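Local coordinates for putative uncharacterized protein (PDB 4FBD), which is of unknown function, a conserved Toxoplasma gondii protein of the DUF3228 family, at residues Gln84-Ala87 against Pro88-His92. Sequence-based numbering, arbitrary orientation.
Sequences QGYA and PFCRH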
ATOM      1  N   GLN A  84      10.915 -21.838  15.716  1.00 65.97           N
ATOM      2  CA  GLN A  84      12.149 -21.066  15.523  1.00 73.07           C
ATOM      3  C   GLN A  84      11.755 -19.723  14.896  1.00 74.59           C
ATOM      4  O   GLN A  84      10.997 -19.700  13.932  1.00 73.73           O
ATOM      5  CB  GLN A  84      13.116 -21.834  14.609  1.00 77.87           C
ATOM      6  CG  GLN A  84      14.595 -21.527  14.845  1.00 85.26           C
ATOM      7  CD  GLN A  84      14.905 -20.047  14.838  1.00 89.99           C
ATOM      8  OE1 GLN A  84      14.601 -19.335  13.870  1.00 90.92           O
ATOM      9  NE2 GLN A  84      15.524 -19.570  15.923  1.00 89.24           N
ATOM     10  N   GLY A  85      12.264 -18.617  15.450  1.00 77.59           N
ATOM     11  CA  GLY A  85      11.920 -17.261  14.978  1.00 79.51           C
ATOM     12  C   GLY A  85      12.457 -16.822  13.615  1.00 83.89           C
ATOM     13  O   GLY A  85      11.690 -16.464  12.722  1.00 85.16           O
ATOM     14  N   TYR A  86      13.775 -16.830  13.475  1.00 88.64           N
ATOM     15  CA  TYR A  86      14.488 -16.426  12.233  1.00 94.03           C
ATOM     16  C   TYR A  86      15.976 -16.422  12.546  1.00 96.49           C
ATOM     17  O   TYR A  86      16.783 -16.996  11.815  1.00100.12           O
ATOM     18  CB  TYR A  86      14.035 -15.050  11.672  1.00 95.24           C
ATOM     19  CG  TYR A  86      13.908 -13.920  12.693  1.00 99.26           C
ATOM     20  CD1 TYR A  86      15.035 -13.219  13.149  1.00105.85           C
ATOM     21  CD2 TYR A  86      12.650 -13.532  13.176  1.00 99.47           C
ATOM     22  CE1 TYR A  86      14.914 -12.188  14.080  1.00107.66           C
ATOM     23  CE2 TYR A  86      12.520 -12.502  14.099  1.00101.13           C
ATOM     24  CZ  TYR A  86      13.649 -11.834  14.548  1.00106.19           C
ATOM     25  OH  TYR A  86      13.508 -10.812  15.462  1.00107.70           O
ATOM     26  N   ALA A  87      16.313 -15.765  13.650  1.00 95.15           N
ATOM     27  CA  ALA A  87      17.662 -15.722  14.156  1.00 98.14           C
ATOM     28  C   ALA A  87      17.561 -16.700  15.288  1.00 94.63           C
ATOM     29  O   ALA A  87      16.458 -16.924  15.796  1.00 91.01           O
ATOM     30  CB  ALA A  87      18.014 -14.339  14.669  1.00 99.42           C
ATOM     31  N   PRO A  88      18.686 -17.305  15.691  1.00 96.30           N
ATOM     32  CA  PRO A  88      18.617 -18.253  16.805  1.00 93.68           C
ATOM     33  C   PRO A  88      18.227 -17.626  18.159  1.00 90.17           C
ATOM     34  O   PRO A  88      18.098 -18.364  19.142  1.00 88.71           O
ATOM     35  CB  PRO A  88      20.038 -18.839  16.867  1.00 98.78           C
ATOM     36  CG  PRO A  88      20.896 -17.890  16.099  1.00103.03           C
ATOM     37  CD  PRO A  88      20.021 -17.259  15.074  1.00101.42           C
ATOM     38  N   PHE A  89      18.040 -16.297  18.214  1.00 88.39           N
ATOM     39  CA  PHE A  89      17.677 -15.625  19.475  1.00 85.66           C
ATOM     40  C   PHE A  89      16.186 -15.308  19.632  1.00 80.35           C
ATOM     41  O   PHE A  89      15.765 -14.785  20.676  1.00 78.90           O
ATOM     42  CB  PHE A  89      18.522 -14.367  19.730  1.00 89.49           C
ATOM     43  CG  PHE A  89      18.291 -13.223  18.754  1.00 90.24           C
ATOM     44  CD1 PHE A  89      17.219 -12.348  18.915  1.00 87.39           C
ATOM     45  CD2 PHE A  89      19.210 -12.963  17.738  1.00 95.82           C
ATOM     46  CE1 PHE A  89      17.033 -11.270  18.037  1.00 90.99           C
ATOM     47  CE2 PHE A  89      19.030 -11.889  16.865  1.00 96.79           C
ATOM     48  CZ  PHE A  89      17.938 -11.043  17.016  1.00 93.49           C
ATOM     49  N   CYS A  90      15.398 -15.609  18.604  1.00 75.59           N
ATOM     50  CA  CYS A  90      13.969 -15.408  18.681  1.00 71.14           C
ATOM     51  C   CYS A  90      13.276 -16.752  18.561  1.00 65.09           C
ATOM     52  O   CYS A  90      13.717 -17.634  17.838  1.00 67.58           O
ATOM     53  CB  CYS A  90      13.457 -14.482  17.576  1.00 71.48           C
ATOM     54  SG  CYS A  90      11.688 -14.184  17.760  1.00 75.19           S
ATOM     55  N   ARG A  91      12.172 -16.898  19.270  1.00 58.37           N
ATOM     56  CA  ARG A  91      11.395 -18.123  19.229  1.00 52.04           C
ATOM     57  C   ARG A  91      10.014 -17.784  19.624  1.00 46.96           C
ATOM     58  O   ARG A  91       9.820 -16.783  20.242  1.00 47.19           O
ATOM     59  CB  ARG A  91      11.992 -19.154  20.170  1.00 52.81           C
ATOM     60  CG  ARG A  91      11.026 -20.194  20.640  1.00 44.07           C
ATOM     61  CD  ARG A  91      11.700 -21.430  20.813  1.00 52.62           C
ATOM     62  NE  ARG A  91      12.085 -22.029  19.521  1.00 54.37           N
ATOM     63  CZ  ARG A  91      12.921 -23.066  19.418  1.00 63.92           C
ATOM     64  NH1 ARG A  91      13.476 -23.597  20.518  1.00 63.80           N
ATOM     65  NH2 ARG A  91      13.223 -23.570  18.224  1.00 71.87           N
ATOM     66  N   HIS A  92       9.029 -18.589  19.251  1.00 45.69           N
ATOM     67  CA  HIS A  92       7.680 -18.277  19.671  1.00 43.76           C
ATOM     68  C   HIS A  92       6.768 -19.488  19.788  1.00 41.81           C
ATOM     69  O   HIS A  92       7.025 -20.518  19.199  1.00 44.21           O
ATOM     70  CB  HIS A  92       7.094 -17.218  18.734  1.00 43.63           C
ATOM     71  CG  HIS A  92       6.863 -17.698  17.342  1.00 44.46           C
ATOM     72  ND1 HIS A  92       5.597 -17.900  16.831  1.00 44.95           N
ATOM     73  CD2 HIS A  92       7.728 -18.050  16.363  1.00 45.10           C
ATOM     74  CE1 HIS A  92       5.693 -18.327  15.585  1.00 44.01           C
ATOM     75  NE2 HIS A  92       6.974 -18.431  15.278  1.00 48.45           N
TER
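Gln84 and Arg91 face each other as an antiparallel non-hydrogen-bonded pair, and the glutamine side chain folds back to bond a carbonyl of the loop that follows it. Its CB and CG lie beside the guanidinium, with CB 4.0 Å from Arg91 NH2, and the two side chains cross at about a right angle. A bend at chi2 (-51°) then turns the amide back over the loop: CD passes Cys90 O, and NE2 comes to 3.5 Å from Pro88 CA before donating to Ala87 O at 2.8 Å, nearly straight at 167°, with Ala87 O close to the plane of the Gln84 amide. That carbonyl oxygen is gripped twice, because Cys90 N reaches it at 3.3 Å from the opposite face of the carbonyl plane, closing a type I turn from Ala87 to Cys90. A hydrogen bond from Gly85 N to Cys90 O (3.0 Å) joins the two arms. Cys90 CB makes a CH-pi contact over one face of the Tyr86 ring, its SG an oblique sulfur-aromatic one, while Ala87 CB packs 3.4 Å from Phe89 CE2. Tyr86 and Phe89 both touch Tyr155 of strand 149-156. The turn belongs to a beta-hairpin linking strand 82-84, outermost within this chain, to strand 90-96.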